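Local coordinates for FLAP endonuclease-1 protein (PDB 1A76) that cleaves 5' flaps as a structure-specific, magnesium-dependent nuclease in DNA replication and repair, and also acts as a 5'-3' exonuclease, at residues A[49-63]-A[290-304]. Residues are numbered along the deposited sequence; the frame is centred on the assembly and turned at random.
Sequences NRKGEITSAYNGVFY and LVDENDFNYDRVKKH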
# COMPACT_ATOMS: atom_id res chain seq x y z
N ASN A 49 -21.26 9.50 5.89
CA ASN A 49 -22.33 10.20 5.22
C ASN A 49 -23.59 10.10 6.09
O ASN A 49 -23.57 9.52 7.19
CB ASN A 49 -22.58 9.63 3.81
CG ASN A 49 -22.89 8.13 3.81
OD1 ASN A 49 -22.65 7.45 2.81
ND2 ASN A 49 -23.41 7.62 4.92
N ARG A 50 -24.68 10.66 5.60
CA ARG A 50 -25.94 10.68 6.35
C ARG A 50 -26.58 9.33 6.60
O ARG A 50 -27.56 9.24 7.34
CB ARG A 50 -26.93 11.60 5.65
CG ARG A 50 -26.38 12.98 5.47
CD ARG A 50 -26.84 13.91 6.55
NE ARG A 50 -27.69 14.94 5.98
CZ ARG A 50 -27.70 16.21 6.38
NH1 ARG A 50 -26.91 16.62 7.35
NH2 ARG A 50 -28.52 17.06 5.79
N LYS A 51 -26.04 8.28 5.99
CA LYS A 51 -26.56 6.92 6.17
C LYS A 51 -25.65 6.18 7.15
O LYS A 51 -25.84 4.99 7.41
CB LYS A 51 -26.60 6.19 4.83
CG LYS A 51 -27.46 6.88 3.79
CD LYS A 51 -28.87 6.33 3.78
CE LYS A 51 -29.65 6.77 5.01
NZ LYS A 51 -30.27 5.61 5.72
N GLY A 52 -24.66 6.89 7.68
CA GLY A 52 -23.74 6.30 8.63
C GLY A 52 -22.62 5.48 8.03
O GLY A 52 -21.90 4.80 8.77
N GLU A 53 -22.46 5.53 6.70
CA GLU A 53 -21.40 4.78 6.02
C GLU A 53 -20.11 5.59 6.04
O GLU A 53 -20.13 6.81 5.86
CB GLU A 53 -21.78 4.48 4.57
CG GLU A 53 -22.89 3.45 4.41
CD GLU A 53 -23.42 3.39 2.99
OE1 GLU A 53 -23.64 4.45 2.38
OE2 GLU A 53 -23.62 2.26 2.49
N ILE A 54 -18.99 4.92 6.25
CA ILE A 54 -17.70 5.59 6.32
C ILE A 54 -17.20 6.10 4.96
O ILE A 54 -17.06 5.33 4.00
CB ILE A 54 -16.63 4.67 6.94
CG1 ILE A 54 -16.96 4.44 8.42
CG2 ILE A 54 -15.26 5.31 6.81
CD1 ILE A 54 -16.16 3.32 9.04
N THR A 55 -16.93 7.40 4.91
CA THR A 55 -16.48 8.06 3.67
C THR A 55 -15.03 8.55 3.73
O THR A 55 -14.53 9.17 2.80
CB THR A 55 -17.39 9.26 3.35
OG1 THR A 55 -17.36 10.19 4.44
CG2 THR A 55 -18.82 8.80 3.14
N SER A 56 -14.37 8.25 4.85
CA SER A 56 -12.98 8.62 5.06
C SER A 56 -12.07 8.34 3.86
O SER A 56 -11.27 9.20 3.45
CB SER A 56 -12.46 7.86 6.30
OG SER A 56 -12.58 8.66 7.46
N ALA A 57 -12.17 7.13 3.30
CA ALA A 57 -11.34 6.73 2.16
C ALA A 57 -11.64 7.50 0.87
O ALA A 57 -10.72 7.87 0.13
CB ALA A 57 -11.51 5.25 1.89
N TYR A 58 -12.91 7.73 0.58
CA TYR A 58 -13.30 8.45 -0.62
C TYR A 58 -12.75 9.89 -0.56
O TYR A 58 -12.31 10.45 -1.59
CB TYR A 58 -14.84 8.47 -0.75
CG TYR A 58 -15.51 7.11 -0.53
CD1 TYR A 58 -14.85 5.92 -0.85
CD2 TYR A 58 -16.80 7.02 0.00
CE1 TYR A 58 -15.44 4.68 -0.64
CE2 TYR A 58 -17.41 5.78 0.21
CZ TYR A 58 -16.72 4.62 -0.11
OH TYR A 58 -17.28 3.39 0.14
N ASN A 59 -12.76 10.49 0.63
CA ASN A 59 -12.26 11.85 0.85
C ASN A 59 -10.75 11.93 0.52
O ASN A 59 -10.31 12.84 -0.18
CB ASN A 59 -12.53 12.27 2.31
CG ASN A 59 -12.02 13.67 2.63
OD1 ASN A 59 -10.81 13.92 2.67
ND2 ASN A 59 -12.95 14.59 2.88
N GLY A 60 -9.97 10.98 1.00
CA GLY A 60 -8.55 11.01 0.73
C GLY A 60 -8.24 10.72 -0.74
O GLY A 60 -7.37 11.36 -1.33
N VAL A 61 -8.95 9.76 -1.32
CA VAL A 61 -8.73 9.40 -2.72
C VAL A 61 -8.93 10.62 -3.63
O VAL A 61 -8.09 10.93 -4.49
CB VAL A 61 -9.72 8.28 -3.14
CG1 VAL A 61 -9.68 8.06 -4.64
CG2 VAL A 61 -9.36 7.00 -2.41
N PHE A 62 -10.04 11.30 -3.43
CA PHE A 62 -10.40 12.47 -4.23
C PHE A 62 -9.46 13.65 -4.02
O PHE A 62 -8.74 14.03 -4.94
CB PHE A 62 -11.84 12.88 -3.90
CG PHE A 62 -12.37 14.00 -4.76
CD1 PHE A 62 -12.58 13.82 -6.12
CD2 PHE A 62 -12.67 15.24 -4.19
CE1 PHE A 62 -13.07 14.85 -6.91
CE2 PHE A 62 -13.17 16.29 -4.97
CZ PHE A 62 -13.37 16.09 -6.34
N TYR A 63 -9.48 14.21 -2.82
CA TYR A 63 -8.66 15.37 -2.48
C TYR A 63 -7.15 15.16 -2.50
O TYR A 63 -6.41 16.05 -2.95
CB TYR A 63 -9.07 15.93 -1.11
CG TYR A 63 -10.47 16.52 -1.13
CD1 TYR A 63 -10.74 17.68 -1.85
CD2 TYR A 63 -11.52 15.87 -0.49
CE1 TYR A 63 -12.03 18.18 -1.95
CE2 TYR A 63 -12.82 16.37 -0.58
CZ TYR A 63 -13.07 17.52 -1.31
OH TYR A 63 -14.35 17.99 -1.45
N LEU A 290 -20.04 11.45 -4.81
CA LEU A 290 -19.55 12.18 -3.64
C LEU A 290 -20.58 13.04 -2.89
O LEU A 290 -20.78 12.89 -1.67
CB LEU A 290 -18.36 13.06 -4.06
CG LEU A 290 -16.95 12.69 -3.55
CD1 LEU A 290 -16.76 11.17 -3.50
CD2 LEU A 290 -15.91 13.36 -4.46
N VAL A 291 -21.24 13.94 -3.61
CA VAL A 291 -22.23 14.84 -2.99
C VAL A 291 -23.59 14.19 -2.74
O VAL A 291 -24.06 14.11 -1.61
CB VAL A 291 -22.44 16.11 -3.86
CG1 VAL A 291 -23.45 17.06 -3.18
CG2 VAL A 291 -21.12 16.82 -4.08
N ASP A 292 -24.22 13.73 -3.82
CA ASP A 292 -25.54 13.12 -3.72
C ASP A 292 -25.56 11.89 -2.83
O ASP A 292 -26.34 11.81 -1.87
CB ASP A 292 -26.04 12.72 -5.11
CG ASP A 292 -26.35 13.91 -6.00
OD1 ASP A 292 -26.28 15.06 -5.51
OD2 ASP A 292 -26.66 13.70 -7.19
N GLU A 293 -24.72 10.92 -3.15
CA GLU A 293 -24.69 9.68 -2.41
C GLU A 293 -23.82 9.64 -1.15
O GLU A 293 -24.07 8.83 -0.25
CB GLU A 293 -24.27 8.56 -3.34
CG GLU A 293 -25.12 8.49 -4.58
CD GLU A 293 -24.57 7.52 -5.58
OE1 GLU A 293 -23.44 7.04 -5.38
OE2 GLU A 293 -25.26 7.24 -6.57
N ASN A 294 -22.81 10.50 -1.07
CA ASN A 294 -21.96 10.45 0.10
C ASN A 294 -21.81 11.72 0.91
O ASN A 294 -20.88 11.88 1.70
CB ASN A 294 -20.62 9.86 -0.30
CG ASN A 294 -20.69 8.35 -0.43
OD1 ASN A 294 -20.74 7.63 0.57
ND2 ASN A 294 -20.75 7.86 -1.67
N ASP A 295 -22.76 12.63 0.71
CA ASP A 295 -22.83 13.87 1.45
C ASP A 295 -21.61 14.78 1.49
O ASP A 295 -21.39 15.49 2.49
CB ASP A 295 -23.29 13.55 2.87
CG ASP A 295 -24.63 12.85 2.88
OD1 ASP A 295 -25.61 13.45 2.38
OD2 ASP A 295 -24.72 11.72 3.39
N PHE A 296 -20.81 14.78 0.44
CA PHE A 296 -19.67 15.68 0.42
C PHE A 296 -20.26 17.08 0.18
O PHE A 296 -21.40 17.20 -0.29
CB PHE A 296 -18.71 15.32 -0.72
CG PHE A 296 -17.67 14.30 -0.34
CD1 PHE A 296 -18.02 13.15 0.35
CD2 PHE A 296 -16.33 14.48 -0.69
CE1 PHE A 296 -17.06 12.19 0.68
CE2 PHE A 296 -15.37 13.53 -0.36
CZ PHE A 296 -15.74 12.38 0.32
N ASN A 297 -19.51 18.11 0.53
CA ASN A 297 -19.98 19.48 0.33
C ASN A 297 -19.98 19.77 -1.17
O ASN A 297 -18.95 19.64 -1.84
CB ASN A 297 -19.06 20.47 1.05
CG ASN A 297 -19.43 21.90 0.76
OD1 ASN A 297 -18.78 22.58 -0.03
ND2 ASN A 297 -20.50 22.38 1.41
N TYR A 298 -21.13 20.18 -1.70
CA TYR A 298 -21.25 20.45 -3.12
C TYR A 298 -20.25 21.45 -3.64
O TYR A 298 -19.52 21.17 -4.59
CB TYR A 298 -22.66 20.93 -3.48
CG TYR A 298 -22.76 21.31 -4.94
CD1 TYR A 298 -22.95 20.34 -5.92
CD2 TYR A 298 -22.57 22.63 -5.34
CE1 TYR A 298 -22.93 20.66 -7.27
CE2 TYR A 298 -22.55 22.97 -6.69
CZ TYR A 298 -22.73 21.99 -7.64
OH TYR A 298 -22.69 22.32 -8.97
N ASP A 299 -20.23 22.63 -3.03
CA ASP A 299 -19.33 23.70 -3.44
C ASP A 299 -17.89 23.21 -3.57
O ASP A 299 -17.24 23.41 -4.61
CB ASP A 299 -19.39 24.85 -2.43
CG ASP A 299 -20.60 25.76 -2.62
OD1 ASP A 299 -21.35 25.57 -3.61
OD2 ASP A 299 -20.80 26.66 -1.78
N ARG A 300 -17.38 22.58 -2.52
CA ARG A 300 -16.01 22.08 -2.52
C ARG A 300 -15.77 21.06 -3.62
O ARG A 300 -14.77 21.13 -4.32
CB ARG A 300 -15.66 21.45 -1.16
CG ARG A 300 -14.18 21.19 -0.96
CD ARG A 300 -13.89 20.66 0.43
NE ARG A 300 -13.84 21.72 1.43
CZ ARG A 300 -14.79 21.96 2.33
NH1 ARG A 300 -15.88 21.21 2.36
NH2 ARG A 300 -14.65 22.95 3.20
N VAL A 301 -16.69 20.12 -3.78
CA VAL A 301 -16.51 19.12 -4.81
C VAL A 301 -16.55 19.77 -6.20
O VAL A 301 -15.68 19.53 -7.03
CB VAL A 301 -17.59 17.99 -4.70
CG1 VAL A 301 -17.36 16.93 -5.79
CG2 VAL A 301 -17.49 17.33 -3.31
N LYS A 302 -17.54 20.63 -6.43
CA LYS A 302 -17.66 21.31 -7.72
C LYS A 302 -16.35 22.00 -8.08
O LYS A 302 -15.80 21.83 -9.18
CB LYS A 302 -18.79 22.34 -7.68
CG LYS A 302 -18.89 23.21 -8.94
CD LYS A 302 -19.29 22.37 -10.14
CE LYS A 302 -19.26 23.17 -11.44
NZ LYS A 302 -18.83 22.31 -12.60
N LYS A 303 -15.83 22.78 -7.14
CA LYS A 303 -14.60 23.50 -7.36
C LYS A 303 -13.44 22.56 -7.70
O LYS A 303 -12.63 22.85 -8.58
CB LYS A 303 -14.25 24.31 -6.11
CG LYS A 303 -13.02 25.18 -6.25
CD LYS A 303 -12.62 25.78 -4.92
CE LYS A 303 -12.57 27.29 -5.00
NZ LYS A 303 -11.53 27.73 -5.97
N HIS A 304 -13.38 21.43 -7.01
CA HIS A 304 -12.30 20.50 -7.26
C HIS A 304 -12.41 19.70 -8.54
O HIS A 304 -11.39 19.45 -9.18
CB HIS A 304 -12.10 19.59 -6.06
CG HIS A 304 -11.46 20.29 -4.90
ND1 HIS A 304 -10.09 20.30 -4.71
CD2 HIS A 304 -11.99 21.06 -3.93
CE1 HIS A 304 -9.81 21.05 -3.66
NE2 HIS A 304 -10.94 21.52 -3.17
O HOH W 1 -20.79 5.20 1.08
O HOH W 2 -24.00 5.51 -0.49
O HOH W 3 -19.05 12.11 3.84
O HOH W 4 -16.33 17.72 0.94
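The axes of 56-63 and 298-304 pass 12.2 Å apart at 34°, with side chains filling the gap, while the loops before them draw together at Asn-49 and Asn-294, CA atoms 5.1 Å apart. The edge of the Tyr-63 ring points at one face of His-304 in a T-shaped pair, centroids 4.9 Å apart and planes at 88°. Tyr-63 CE2 also meets Phe-296 CE2 at 3.8 Å, its OH lies against the aliphatic part of Arg-300, and a water joins that OH to Asn-297 N. With only an alanine methyl in place of the Tyr-63 ring, the His-304 face and Phe-296 CE2 are likely to lose their aromatic neighbour, and the water its hydroxyl partner. A chi1 of -175° swings the Phe-62 ring away from its own backbone nitrogen and lays one face against Leu-290; the CH-pi contact is nearly centred, CD2 lying 3.6 Å from the centroid. The Phe-296 ring edge abuts the first turn of helix 56-63, CZ reaching Asn-59 N at 3.5 Å. Along the loop, Arg-50 N is hydrogen-bonded to Asp-295 OD2, though the modelled 2.5 Å is doubtfully short, while a water connects Thr-55 OG1 to Asn-294 O. Away from the metal site, this is a tertiary contact packing N-domain helix 56-70 and its preceding loop against helices 283-292 and 298-315 and their connecting loop in this XPG/RAD2-family nuclease.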